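Local coordinates for putative oxidoreductase (Thermus thermophilus, PDB 2ISM), which folds as a six-bladed beta-propeller of four-stranded antiparallel sheets and carries a bound calcium ion, at residues L36-D41 / A327-T332; R52-R57 / L61-E66; L236-G241 / R256-L261. All blocks are in the same frame, centred on the assembly; numbering follows the deposited sequence.

Contact 1 of 3, residues L36-D41 / A327-T332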
ATOM      1  N   LEU B  36      -9.965  11.173  12.677  1.00 11.72           N
ATOM      2  CA  LEU B  36      -8.568  11.577  12.722  1.00 13.33           C
ATOM      3  C   LEU B  36      -8.296  12.631  11.663  1.00 12.49           C
ATOM      4  O   LEU B  36      -8.932  12.641  10.611  1.00 13.75           O
ATOM      5  CB  LEU B  36      -7.652  10.380  12.442  1.00 10.56           C
ATOM      6  CG  LEU B  36      -7.713   9.191  13.396  1.00 14.48           C
ATOM      7  CD1 LEU B  36      -6.796   8.086  12.882  1.00 17.67           C
ATOM      8  CD2 LEU B  36      -7.295   9.634  14.793  1.00 15.11           C
ATOM      9  N   ALA B  37      -7.345  13.513  11.954  1.00 13.77           N
ATOM     10  CA  ALA B  37      -6.927  14.563  11.028  1.00 16.61           C
ATOM     11  C   ALA B  37      -5.413  14.630  11.149  1.00 14.78           C
ATOM     12  O   ALA B  37      -4.879  14.721  12.251  1.00 19.20           O
ATOM     13  CB  ALA B  37      -7.547  15.903  11.411  1.00 17.52           C
ATOM     14  N   PHE B  38      -4.723  14.577  10.017  1.00 15.42           N
ATOM     15  CA  PHE B  38      -3.267  14.606  10.013  1.00 16.38           C
ATOM     16  C   PHE B  38      -2.753  15.998   9.680  1.00 17.93           C
ATOM     17  O   PHE B  38      -2.994  16.514   8.591  1.00 18.52           O
ATOM     18  CB  PHE B  38      -2.743  13.583   8.999  1.00 17.92           C
ATOM     19  CG  PHE B  38      -3.183  12.171   9.285  1.00 22.48           C
ATOM     20  CD1 PHE B  38      -2.469  11.371  10.172  1.00 27.60           C
ATOM     21  CD2 PHE B  38      -4.333  11.652   8.693  1.00 23.74           C
ATOM     22  CE1 PHE B  38      -2.893  10.074  10.469  1.00 22.34           C
ATOM     23  CE2 PHE B  38      -4.766  10.358   8.985  1.00 20.61           C
ATOM     24  CZ  PHE B  38      -4.042   9.568   9.875  1.00 25.58           C
ATOM     25  N   LEU B  39      -2.056  16.606  10.633  1.00 17.47           N
ATOM     26  CA  LEU B  39      -1.508  17.940  10.441  1.00 23.12           C
ATOM     27  C   LEU B  39      -0.269  17.866   9.564  1.00 24.84           C
ATOM     28  O   LEU B  39       0.519  16.929   9.667  1.00 19.01           O
ATOM     29  CB  LEU B  39      -1.141  18.564  11.789  1.00 20.59           C
ATOM     30  CG  LEU B  39      -2.307  18.833  12.746  1.00 26.52           C
ATOM     31  CD1 LEU B  39      -1.772  19.239  14.111  1.00 29.33           C
ATOM     32  CD2 LEU B  39      -3.198  19.916  12.171  1.00 15.54           C
ATOM     33  N   PRO B  40      -0.080  18.864   8.688  1.00 28.90           N
ATOM     34  CA  PRO B  40       1.080  18.893   7.792  1.00 31.43           C
ATOM     35  C   PRO B  40       2.432  18.768   8.503  1.00 31.42           C
ATOM     36  O   PRO B  40       3.380  18.212   7.949  1.00 29.52           O
ATOM     37  CB  PRO B  40       0.916  20.227   7.057  1.00 31.25           C
ATOM     38  CG  PRO B  40       0.130  21.071   8.026  1.00 36.48           C
ATOM     39  CD  PRO B  40      -0.886  20.088   8.550  1.00 27.76           C
ATOM     40  N   ASP B  41       2.513  19.267   9.732  1.00 34.02           N
ATOM     41  CA  ASP B  41       3.759  19.207  10.490  1.00 39.03           C
ATOM     42  C   ASP B  41       3.992  17.887  11.219  1.00 37.38           C
ATOM     43  O   ASP B  41       4.949  17.758  11.979  1.00 41.15           O
ATOM     44  CB  ASP B  41       3.817  20.359  11.495  1.00 45.31           C
ATOM     45  CG  ASP B  41       2.523  20.528  12.257  1.00 52.85           C
ATOM     46  OD1 ASP B  41       1.533  20.995  11.651  1.00 56.70           O
ATOM     47  OD2 ASP B  41       2.492  20.187  13.458  1.00 57.14           O
ATOM     48  N   ALA B 327       0.599   4.743   5.517  1.00 30.01           N
ATOM     49  CA  ALA B 327       0.152   3.709   6.446  1.00 27.59           C
ATOM     50  C   ALA B 327      -1.352   3.845   6.662  1.00 24.78           C
ATOM     51  O   ALA B 327      -1.919   4.911   6.433  1.00 27.52           O
ATOM     52  CB  ALA B 327       0.879   3.855   7.774  1.00 27.46           C
ATOM     53  N   LEU B 328      -1.995   2.766   7.100  1.00 19.14           N
ATOM     54  CA  LEU B 328      -3.431   2.793   7.351  1.00 19.80           C
ATOM     55  C   LEU B 328      -3.686   2.960   8.846  1.00 18.96           C
ATOM     56  O   LEU B 328      -3.211   2.163   9.657  1.00 18.57           O
ATOM     57  CB  LEU B 328      -4.090   1.499   6.863  1.00 15.79           C
ATOM     58  CG  LEU B 328      -5.619   1.450   6.953  1.00 18.82           C
ATOM     59  CD1 LEU B 328      -6.224   2.498   6.020  1.00 17.69           C
ATOM     60  CD2 LEU B 328      -6.117   0.062   6.579  1.00 19.20           C
ATOM     61  N   TYR B 329      -4.435   3.999   9.204  1.00 16.70           N
ATOM     62  CA  TYR B 329      -4.754   4.269  10.605  1.00 12.84           C
ATOM     63  C   TYR B 329      -6.177   3.838  10.927  1.00 14.55           C
ATOM     64  O   TYR B 329      -7.097   4.064  10.145  1.00 14.93           O
ATOM     65  CB  TYR B 329      -4.584   5.762  10.900  1.00 13.13           C
ATOM     66  CG  TYR B 329      -3.142   6.204  10.979  1.00 18.89           C
ATOM     67  CD1 TYR B 329      -2.526   6.405  12.215  1.00 13.94           C
ATOM     68  CD2 TYR B 329      -2.382   6.396   9.825  1.00 20.00           C
ATOM     69  CE1 TYR B 329      -1.193   6.784  12.302  1.00 20.27           C
ATOM     70  CE2 TYR B 329      -1.043   6.774   9.901  1.00 23.56           C
ATOM     71  CZ  TYR B 329      -0.456   6.967  11.144  1.00 21.43           C
ATOM     72  OH  TYR B 329       0.865   7.344  11.235  1.00 26.28           O
ATOM     73  N   VAL B 330      -6.353   3.213  12.084  1.00 13.47           N
ATOM     74  CA  VAL B 330      -7.666   2.755  12.508  1.00 16.19           C
ATOM     75  C   VAL B 330      -7.855   3.084  13.985  1.00 14.58           C
ATOM     76  O   VAL B 330      -6.883   3.125  14.739  1.00 16.23           O
ATOM     77  CB  VAL B 330      -7.805   1.229  12.305  1.00 19.44           C
ATOM     78  CG1 VAL B 330      -9.139   0.748  12.837  1.00 21.49           C
ATOM     79  CG2 VAL B 330      -7.677   0.891  10.818  1.00 18.30           C
ATOM     80  N   THR B 331      -9.094   3.346  14.393  1.00 14.57           N
ATOM     81  CA  THR B 331      -9.365   3.636  15.800  1.00 11.70           C
ATOM     82  C   THR B 331     -10.357   2.618  16.345  1.00 12.84           C
ATOM     83  O   THR B 331     -11.154   2.051  15.595  1.00 12.81           O
ATOM     84  CB  THR B 331      -9.951   5.050  16.011  1.00 12.38           C
ATOM     85  OG1 THR B 331     -11.280   5.113  15.469  1.00 13.57           O
ATOM     86  CG2 THR B 331      -9.070   6.096  15.342  1.00  8.71           C
ATOM     87  N   THR B 332     -10.298   2.377  17.651  1.00 13.83           N
ATOM     88  CA  THR B 332     -11.201   1.429  18.285  1.00 13.45           C
ATOM     89  C   THR B 332     -12.359   2.190  18.927  1.00 14.99           C
ATOM     90  O   THR B 332     -12.244   3.380  19.246  1.00 11.34           O
ATOM     91  CB  THR B 332     -10.476   0.584  19.347  1.00 13.00           C
ATOM     92  OG1 THR B 332      -9.961   1.439  20.368  1.00 16.83           O
ATOM     93  CG2 THR B 332      -9.317  -0.180  18.717  1.00 16.24           C
TER

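Contact 2 of 3, residues R52-R57 / L61-E66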
ATOM      1  N   ARG B  52     -14.011  16.413  23.079  1.00 15.95           N
ATOM      2  CA  ARG B  52     -12.629  16.889  23.117  1.00 12.54           C
ATOM      3  C   ARG B  52     -11.916  16.560  21.816  1.00 14.04           C
ATOM      4  O   ARG B  52     -12.072  15.462  21.289  1.00 12.41           O
ATOM      5  CB  ARG B  52     -11.833  16.215  24.242  1.00 13.83           C
ATOM      6  CG  ARG B  52     -12.369  16.389  25.654  1.00 24.53           C
ATOM      7  CD  ARG B  52     -11.471  15.643  26.651  1.00 28.60           C
ATOM      8  NE  ARG B  52     -11.488  14.190  26.461  1.00 22.33           N
ATOM      9  CZ  ARG B  52     -12.425  13.377  26.945  1.00 31.58           C
ATOM     10  NH1 ARG B  52     -13.428  13.870  27.659  1.00 33.67           N
ATOM     11  NH2 ARG B  52     -12.362  12.071  26.712  1.00 28.12           N
ATOM     12  N   ILE B  53     -11.147  17.515  21.301  1.00 14.57           N
ATOM     13  CA  ILE B  53     -10.335  17.286  20.109  1.00 14.02           C
ATOM     14  C   ILE B  53      -8.929  17.220  20.693  1.00 16.99           C
ATOM     15  O   ILE B  53      -8.428  18.212  21.232  1.00 19.33           O
ATOM     16  CB  ILE B  53     -10.387  18.455  19.110  1.00 12.73           C
ATOM     17  CG1 ILE B  53     -11.793  18.579  18.517  1.00 14.32           C
ATOM     18  CG2 ILE B  53      -9.348  18.239  18.007  1.00 16.01           C
ATOM     19  CD1 ILE B  53     -11.948  19.709  17.512  1.00 17.59           C
ATOM     20  N   ARG B  54      -8.304  16.053  20.613  1.00 15.53           N
ATOM     21  CA  ARG B  54      -6.970  15.876  21.160  1.00 15.15           C
ATOM     22  C   ARG B  54      -5.898  16.062  20.106  1.00 20.57           C
ATOM     23  O   ARG B  54      -6.140  15.871  18.914  1.00 17.94           O
ATOM     24  CB  ARG B  54      -6.823  14.474  21.768  1.00 14.30           C
ATOM     25  CG  ARG B  54      -7.908  14.101  22.762  1.00 17.69           C
ATOM     26  CD  ARG B  54      -7.896  15.022  23.972  1.00 18.35           C
ATOM     27  NE  ARG B  54      -6.804  14.718  24.889  1.00 16.43           N
ATOM     28  CZ  ARG B  54      -6.751  13.630  25.653  1.00 21.76           C
ATOM     29  NH1 ARG B  54      -7.727  12.733  25.610  1.00 19.68           N
ATOM     30  NH2 ARG B  54      -5.728  13.447  26.477  1.00 19.95           N
ATOM     31  N   LEU B  55      -4.709  16.437  20.564  1.00 18.31           N
ATOM     32  CA  LEU B  55      -3.560  16.619  19.689  1.00 17.87           C
ATOM     33  C   LEU B  55      -2.495  15.643  20.152  1.00 20.15           C
ATOM     34  O   LEU B  55      -2.088  15.671  21.313  1.00 22.30           O
ATOM     35  CB  LEU B  55      -2.993  18.041  19.790  1.00 17.23           C
ATOM     36  CG  LEU B  55      -1.613  18.218  19.132  1.00 21.56           C
ATOM     37  CD1 LEU B  55      -1.748  18.128  17.612  1.00 19.05           C
ATOM     38  CD2 LEU B  55      -1.004  19.557  19.526  1.00 14.89           C
ATOM     39  N   PHE B  56      -2.066  14.759  19.259  1.00 21.58           N
ATOM     40  CA  PHE B  56      -1.012  13.817  19.594  1.00 20.01           C
ATOM     41  C   PHE B  56       0.184  14.261  18.768  1.00 24.92           C
ATOM     42  O   PHE B  56       0.109  14.338  17.537  1.00 19.91           O
ATOM     43  CB  PHE B  56      -1.397  12.387  19.229  1.00 17.66           C
ATOM     44  CG  PHE B  56      -0.396  11.366  19.689  1.00 19.20           C
ATOM     45  CD1 PHE B  56      -0.182  11.152  21.048  1.00 21.09           C
ATOM     46  CD2 PHE B  56       0.356  10.645  18.769  1.00 17.95           C
ATOM     47  CE1 PHE B  56       0.773  10.234  21.484  1.00 21.58           C
ATOM     48  CE2 PHE B  56       1.311   9.726  19.191  1.00 19.73           C
ATOM     49  CZ  PHE B  56       1.521   9.520  20.555  1.00 20.09           C
ATOM     50  N   ARG B  57       1.278  14.570  19.450  1.00 27.56           N
ATOM     51  CA  ARG B  57       2.476  15.048  18.779  1.00 32.42           C
ATOM     52  C   ARG B  57       3.703  14.716  19.615  1.00 33.11           C
ATOM     53  O   ARG B  57       3.726  14.961  20.820  1.00 29.05           O
ATOM     54  CB  ARG B  57       2.374  16.562  18.592  1.00 41.59           C
ATOM     55  CG  ARG B  57       3.448  17.182  17.724  1.00 52.76           C
ATOM     56  CD  ARG B  57       3.450  18.695  17.892  1.00 63.16           C
ATOM     57  NE  ARG B  57       4.340  19.359  16.944  1.00 77.22           N
ATOM     58  CZ  ARG B  57       4.721  20.629  17.043  1.00 82.57           C
ATOM     59  NH1 ARG B  57       4.294  21.375  18.053  1.00 86.03           N
ATOM     60  NH2 ARG B  57       5.527  21.155  16.130  1.00 84.66           N
ATOM     61  N   LEU B  61       0.037  13.624  24.399  1.00 20.13           N
ATOM     62  CA  LEU B  61      -1.369  13.901  24.147  1.00 20.81           C
ATOM     63  C   LEU B  61      -1.770  15.173  24.872  1.00 21.07           C
ATOM     64  O   LEU B  61      -1.540  15.309  26.074  1.00 19.36           O
ATOM     65  CB  LEU B  61      -2.254  12.761  24.655  1.00 23.16           C
ATOM     66  CG  LEU B  61      -2.882  11.776  23.673  1.00 26.69           C
ATOM     67  CD1 LEU B  61      -3.907  10.927  24.429  1.00 22.83           C
ATOM     68  CD2 LEU B  61      -3.558  12.523  22.528  1.00 17.27           C
ATOM     69  N   SER B  62      -2.375  16.101  24.141  1.00 18.87           N
ATOM     70  CA  SER B  62      -2.824  17.352  24.729  1.00 17.48           C
ATOM     71  C   SER B  62      -4.224  17.653  24.216  1.00 21.02           C
ATOM     72  O   SER B  62      -4.739  16.941  23.348  1.00 17.46           O
ATOM     73  CB  SER B  62      -1.878  18.492  24.351  1.00 21.58           C
ATOM     74  OG  SER B  62      -1.893  18.733  22.958  1.00 26.27           O
ATOM     75  N   THR B  63      -4.844  18.695  24.761  1.00 17.89           N
ATOM     76  CA  THR B  63      -6.176  19.082  24.325  1.00 21.29           C
ATOM     77  C   THR B  63      -6.077  20.248  23.347  1.00 22.92           C
ATOM     78  O   THR B  63      -5.638  21.345  23.701  1.00 21.36           O
ATOM     79  CB  THR B  63      -7.064  19.481  25.513  1.00 23.80           C
ATOM     80  OG1 THR B  63      -7.234  18.350  26.377  1.00 30.49           O
ATOM     81  CG2 THR B  63      -8.431  19.946  25.024  1.00 28.49           C
ATOM     82  N   TYR B  64      -6.474  19.990  22.107  1.00 16.24           N
ATOM     83  CA  TYR B  64      -6.442  20.994  21.054  1.00 14.33           C
ATOM     84  C   TYR B  64      -7.606  21.954  21.260  1.00 17.08           C
ATOM     85  O   TYR B  64      -7.465  23.170  21.112  1.00 17.33           O
ATOM     86  CB  TYR B  64      -6.567  20.312  19.691  1.00 15.30           C
ATOM     87  CG  TYR B  64      -6.530  21.261  18.519  1.00 17.47           C
ATOM     88  CD1 TYR B  64      -5.332  21.838  18.097  1.00 19.75           C
ATOM     89  CD2 TYR B  64      -7.696  21.581  17.826  1.00 17.70           C
ATOM     90  CE1 TYR B  64      -5.300  22.710  17.010  1.00 16.31           C
ATOM     91  CE2 TYR B  64      -7.676  22.448  16.742  1.00 18.94           C
ATOM     92  CZ  TYR B  64      -6.478  23.009  16.337  1.00 19.04           C
ATOM     93  OH  TYR B  64      -6.461  23.862  15.254  1.00 20.18           O
ATOM     94  N   ALA B  65      -8.761  21.394  21.599  1.00 17.57           N
ATOM     95  CA  ALA B  65      -9.953  22.191  21.835  1.00 19.98           C
ATOM     96  C   ALA B  65     -11.004  21.385  22.575  1.00 19.73           C
ATOM     97  O   ALA B  65     -11.025  20.154  22.526  1.00 18.10           O
ATOM     98  CB  ALA B  65     -10.526  22.682  20.513  1.00 21.57           C
ATOM     99  N   GLU B  66     -11.870  22.088  23.287  1.00 18.41           N
ATOM    100  CA  GLU B  66     -12.948  21.429  23.993  1.00 23.35           C
ATOM    101  C   GLU B  66     -14.218  22.090  23.488  1.00 25.13           C
ATOM    102  O   GLU B  66     -14.330  23.316  23.499  1.00 24.65           O
ATOM    103  CB  GLU B  66     -12.807  21.614  25.502  1.00 28.45           C
ATOM    104  CG  GLU B  66     -13.709  20.695  26.305  1.00 44.47           C
ATOM    105  CD  GLU B  66     -13.318  20.627  27.767  1.00 53.41           C
ATOM    106  OE1 GLU B  66     -12.141  20.316  28.054  1.00 56.27           O
ATOM    107  OE2 GLU B  66     -14.189  20.880  28.628  1.00 59.63           O
TER
HETATM  108  O   HOH W   1       0.379  17.217  22.154  1.00 20.97           O

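Contact 3 of 3, residues L236-G241 / R256-L261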
ATOM      1  N   LEU B 236     -22.007   3.196  -3.815  1.00 12.84           N
ATOM      2  CA  LEU B 236     -21.233   3.980  -4.764  1.00 13.74           C
ATOM      3  C   LEU B 236     -22.152   5.181  -4.947  1.00 14.92           C
ATOM      4  O   LEU B 236     -23.221   5.069  -5.554  1.00 16.82           O
ATOM      5  CB  LEU B 236     -21.061   3.221  -6.086  1.00 18.57           C
ATOM      6  CG  LEU B 236     -20.363   3.947  -7.242  1.00 28.82           C
ATOM      7  CD1 LEU B 236     -19.048   4.537  -6.770  1.00 26.62           C
ATOM      8  CD2 LEU B 236     -20.123   2.967  -8.390  1.00 26.95           C
ATOM      9  N   ILE B 237     -21.741   6.322  -4.403  1.00 14.36           N
ATOM     10  CA  ILE B 237     -22.549   7.537  -4.445  1.00 12.95           C
ATOM     11  C   ILE B 237     -22.433   8.363  -5.720  1.00 14.28           C
ATOM     12  O   ILE B 237     -21.340   8.759  -6.120  1.00 15.98           O
ATOM     13  CB  ILE B 237     -22.203   8.464  -3.240  1.00  9.20           C
ATOM     14  CG1 ILE B 237     -22.258   7.670  -1.928  1.00 14.24           C
ATOM     15  CG2 ILE B 237     -23.177   9.639  -3.178  1.00 11.28           C
ATOM     16  CD1 ILE B 237     -23.620   7.111  -1.595  1.00 11.70           C
ATOM     17  N   VAL B 238     -23.576   8.622  -6.351  1.00 17.15           N
ATOM     18  CA  VAL B 238     -23.615   9.438  -7.562  1.00 18.55           C
ATOM     19  C   VAL B 238     -24.479  10.650  -7.240  1.00 14.62           C
ATOM     20  O   VAL B 238     -25.397  10.559  -6.426  1.00 17.27           O
ATOM     21  CB  VAL B 238     -24.236   8.674  -8.768  1.00 21.10           C
ATOM     22  CG1 VAL B 238     -23.418   7.428  -9.077  1.00 19.49           C
ATOM     23  CG2 VAL B 238     -25.682   8.309  -8.478  1.00 19.58           C
ATOM     24  N   PRO B 239     -24.189  11.806  -7.859  1.00 14.83           N
ATOM     25  CA  PRO B 239     -24.969  13.019  -7.606  1.00 17.37           C
ATOM     26  C   PRO B 239     -26.457  12.796  -7.859  1.00 20.13           C
ATOM     27  O   PRO B 239     -26.843  12.265  -8.906  1.00 16.07           O
ATOM     28  CB  PRO B 239     -24.369  14.025  -8.586  1.00 20.65           C
ATOM     29  CG  PRO B 239     -22.957  13.571  -8.715  1.00 23.45           C
ATOM     30  CD  PRO B 239     -23.099  12.076  -8.813  1.00 19.23           C
ATOM     31  N   GLY B 240     -27.278  13.192  -6.889  1.00 15.70           N
ATOM     32  CA  GLY B 240     -28.717  13.045  -7.013  1.00 17.85           C
ATOM     33  C   GLY B 240     -29.226  11.639  -6.750  1.00 16.26           C
ATOM     34  O   GLY B 240     -30.428  11.400  -6.783  1.00 18.08           O
ATOM     35  N   GLY B 241     -28.316  10.708  -6.483  1.00 13.73           N
ATOM     36  CA  GLY B 241     -28.723   9.335  -6.238  1.00 13.33           C
ATOM     37  C   GLY B 241     -29.585   9.139  -5.003  1.00 15.54           C
ATOM     38  O   GLY B 241     -29.381   9.797  -3.984  1.00 12.39           O
ATOM     39  N   ARG B 256     -35.456   3.236  -9.453  1.00 31.34           N
ATOM     40  CA  ARG B 256     -35.509   4.536  -8.785  1.00 31.67           C
ATOM     41  C   ARG B 256     -34.541   4.590  -7.606  1.00 28.44           C
ATOM     42  O   ARG B 256     -34.049   5.657  -7.245  1.00 30.13           O
ATOM     43  CB  ARG B 256     -36.923   4.824  -8.272  1.00 31.15           C
ATOM     44  CG  ARG B 256     -37.975   5.041  -9.348  1.00 39.99           C
ATOM     45  CD  ARG B 256     -39.321   5.338  -8.702  1.00 39.63           C
ATOM     46  NE  ARG B 256     -39.745   4.239  -7.837  1.00 45.83           N
ATOM     47  CZ  ARG B 256     -40.706   4.327  -6.924  1.00 45.90           C
ATOM     48  NH1 ARG B 256     -41.354   5.470  -6.744  1.00 46.90           N
ATOM     49  NH2 ARG B 256     -41.017   3.272  -6.184  1.00 48.06           N
ATOM     50  N   TYR B 257     -34.283   3.436  -7.000  1.00 24.75           N
ATOM     51  CA  TYR B 257     -33.384   3.364  -5.855  1.00 26.14           C
ATOM     52  C   TYR B 257     -32.153   2.557  -6.232  1.00 25.35           C
ATOM     53  O   TYR B 257     -32.262   1.445  -6.752  1.00 28.25           O
ATOM     54  CB  TYR B 257     -34.112   2.727  -4.673  1.00 24.92           C
ATOM     55  CG  TYR B 257     -35.463   3.361  -4.438  1.00 29.12           C
ATOM     56  CD1 TYR B 257     -35.567   4.710  -4.096  1.00 29.40           C
ATOM     57  CD2 TYR B 257     -36.639   2.633  -4.611  1.00 28.95           C
ATOM     58  CE1 TYR B 257     -36.806   5.317  -3.938  1.00 29.29           C
ATOM     59  CE2 TYR B 257     -37.885   3.232  -4.453  1.00 30.92           C
ATOM     60  CZ  TYR B 257     -37.961   4.574  -4.118  1.00 30.62           C
ATOM     61  OH  TYR B 257     -39.188   5.174  -3.964  1.00 32.16           O
ATOM     62  N   ARG B 258     -30.982   3.124  -5.969  1.00 22.97           N
ATOM     63  CA  ARG B 258     -29.724   2.475  -6.307  1.00 23.38           C
ATOM     64  C   ARG B 258     -29.306   1.420  -5.288  1.00 24.67           C
ATOM     65  O   ARG B 258     -29.295   1.681  -4.082  1.00 22.76           O
ATOM     66  CB  ARG B 258     -28.631   3.532  -6.454  1.00 26.34           C
ATOM     67  CG  ARG B 258     -29.006   4.656  -7.409  1.00 26.66           C
ATOM     68  CD  ARG B 258     -27.865   5.632  -7.592  1.00 28.08           C
ATOM     69  NE  ARG B 258     -26.730   5.035  -8.296  1.00 31.49           N
ATOM     70  CZ  ARG B 258     -26.626   4.945  -9.619  1.00 33.46           C
ATOM     71  NH1 ARG B 258     -27.588   5.416 -10.401  1.00 28.33           N
ATOM     72  NH2 ARG B 258     -25.549   4.392 -10.165  1.00 33.07           N
ATOM     73  N   ASP B 259     -28.962   0.230  -5.781  1.00 20.90           N
ATOM     74  CA  ASP B 259     -28.541  -0.865  -4.914  1.00 22.74           C
ATOM     75  C   ASP B 259     -27.137  -0.621  -4.386  1.00 21.00           C
ATOM     76  O   ASP B 259     -26.347   0.110  -4.986  1.00 18.62           O
ATOM     77  CB  ASP B 259     -28.529  -2.204  -5.662  1.00 28.52           C
ATOM     78  CG  ASP B 259     -29.902  -2.638  -6.127  1.00 30.48           C
ATOM     79  OD1 ASP B 259     -30.890  -2.394  -5.404  1.00 36.33           O
ATOM     80  OD2 ASP B 259     -29.983  -3.244  -7.216  1.00 41.91           O
ATOM     81  N   PRO B 260     -26.807  -1.231  -3.245  1.00 21.32           N
ATOM     82  CA  PRO B 260     -25.466  -1.041  -2.696  1.00 18.20           C
ATOM     83  C   PRO B 260     -24.435  -1.841  -3.486  1.00 23.08           C
ATOM     84  O   PRO B 260     -24.771  -2.821  -4.158  1.00 18.89           O
ATOM     85  CB  PRO B 260     -25.610  -1.540  -1.261  1.00 20.01           C
ATOM     86  CG  PRO B 260     -26.673  -2.589  -1.375  1.00 24.12           C
ATOM     87  CD  PRO B 260     -27.677  -1.929  -2.284  1.00 22.96           C
ATOM     88  N   LEU B 261     -23.186  -1.396  -3.421  1.00 19.62           N
ATOM     89  CA  LEU B 261     -22.087  -2.074  -4.091  1.00 18.41           C
ATOM     90  C   LEU B 261     -21.927  -3.427  -3.410  1.00 22.68           C
ATOM     91  O   LEU B 261     -21.575  -4.427  -4.039  1.00 21.75           O
ATOM     92  CB  LEU B 261     -20.802  -1.267  -3.930  1.00 21.05           C
ATOM     93  CG  LEU B 261     -19.491  -1.988  -4.251  1.00 26.64           C
ATOM     94  CD1 LEU B 261     -19.422  -2.316  -5.732  1.00 26.47           C
ATOM     95  CD2 LEU B 261     -18.326  -1.105  -3.840  1.00 25.27           C
TER
HETATM   96  O   HOH W   2     -24.505   3.579  -7.319  1.00 16.94           O
HETATM   97  O   HOH W   3     -23.916   1.526  -4.851  1.00 24.22           O

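Contact 1 of 3, residues L36-D41 / A327-T332
Thr331 OG1 is used both as acceptor and as donor, taking a hydrogen bond from Glu319 N and giving one to the carbonyl Pro33 O, while the methyl of the same residue meets Leu36. The setting is the place where the ring of blades of a beta-propeller closes, between the first and last sheets in chain order; strand 23-27, from the N-terminal end, completes the last sheet. Strand 33-38 is the innermost strand of the first, and strand 328-332 lies second from the inside in the last. Their axes come within 9.7 Å, so side chains rather than backbones bridge the gap, and no hydrogen bond crosses between the two segments. Threonine suits this place because its branches divide the work: with OG1 between the backbone N and the carbonyl carbon (chi1 69°), the hydroxyl points at Pro33 O and Glu319 N and CG2 is turned to Leu36. Leu36 and Thr331 reach toward each other tip to tip, with Leu36 CD1 3.9 Å from Thr331 CG2. The same leucine methyl lies 3.8 Å from Tyr329 CB, the two side chains crossing at about a right angle. Beside the leucine, the two rings meet. Phe38 directs its edge at one face of Tyr329 in a T-shaped (edge-to-face) pair, the centroids 4.9 Å apart and the planes at 62°. Tyrosine fits here because its ring offers an apolar face in the interior, while its hydroxyl is bonded to Asp325 OD2, with a weak bond to Arg350 NH1. Met44 touches both aromatic side chains, and Val348 packs on Leu36 and Tyr329. Leu36 N is bonded to Glu319 OE2 of the inner strand 317-322. Phe38 CE1 stands 3.7 Å above the Tyr329 ring plane, over its centre.

Contact 2 of 3, residues R52-R57 / L61-E66
Ile53 O receives two backbone N-H groups, Tyr64 N at 2.8 Å and Ala65 N at 3.2 Å, which marks a classic beta bulge in the hairpin of strands 52-57 and 60-66. The register slips by one residue there, and the chain turns a corner at Tyr64. The tight part lies on the face bearing Ile53, Leu55 and Ala65. Ile53 and Tyr64 run side by side, with Ile53 CG2 3.7 Å from Tyr64 CD2; a branched aliphatic and a ring fill this buried ground well, and the tyrosine hydroxyl is bonded to His112 ND1. Toward the turn on the same face, hydrogen bonds from Leu55 N to Ser62 O (2.8 Å) and from Ser62 N to Leu55 O make Leu55 and Ser62 a hydrogen-bonded pair. A water bridges Leu55 O and Ser62 OG, a role suited to a small hydroxyl. The face of Arg52, Arg54, Phe56, Leu61 and Thr63 is partly exposed to solvent. Here Arg54 curls back, bent at chi2 and chi3 (-63° and -76°), which brings one face of its guanidinium under Leu61 CD1, 3.7 Å from Arg54 NH2. Arg54 NE makes a weak hydrogen bond, 3.4 Å, to Ser62 O; Glu48 OE1 forms salt bridges with Arg54 NH1 and Arg52 NE. In the blade, strand 44-48 flanks strand 52-57 and strand 60-66 is outermost; Ile53 packs on strand 77-82, and Phe56 and Leu61 on strand 23-27.

Contact 3 of 3, residues L236-G241 / R256-L261
Val238 and Arg258 make the direct packing of this contact, their side chains crossing at about a right angle. Val238 CG2 sits over one face of the guanidinium, toward its rim and 3.4 Å from Arg258 NE. The bend at chi3 (67°) turns the flat group against the valine, whose branching gives it two methyls to touch. Arginine is long enough to lie there while NE reaches a water. Nearer the backbone, Arg258 CD lies 4.0 Å from Gly241 CA, where the absence of a side chain lets the arginine come close. Backbone bonding shapes segment 236-241: a type II beta turn from Val238 to Gly241 is closed by Gly241 N to Val238 O at 2.9 Å. Pro239 has the required extended backbone and Gly240 accepts a positive phi of 78°. Water supplies the polar links. One molecule, at the guanidinium edge and in its plane, accepts from Arg258 NE at 2.8 Å and donates to Leu236 O at 2.6 Å. A second accepts from Leu236 N at 2.7 Å and donates to Asp259 O. The hydroxyl of Tyr243, a residue of the calcium site, donates to Leu236 O and accepts from Val238 N. Between these segments, then, the link is van der Waals contact and bridging water, while backbone bonds of Arg258 with Asn242 and of Leu261 with Val234 also tie the loop down.

Contacts 1 and 2 belong to one region of the propeller, their centres about 13 Å apart, and both draw on the sheet made of strands 33-38, 44-48, 52-57 and 60-66: contact 1 at its inner strand, contact 2 at its outer hairpin. They touch where Leu39 CD1 meets Leu55 CD1 at 3.7 Å. Contact 3 lies across the chain's centre, about 29 Å from contact 1 and about 37 Å from contact 2, centre to centre. It lies near the calcium ion bound at Glu233 and Tyr243, the side chain of Arg258 being about 8 Å from the metal. Along the chain, both other contacts are nested inside the long loop closed by contact 1.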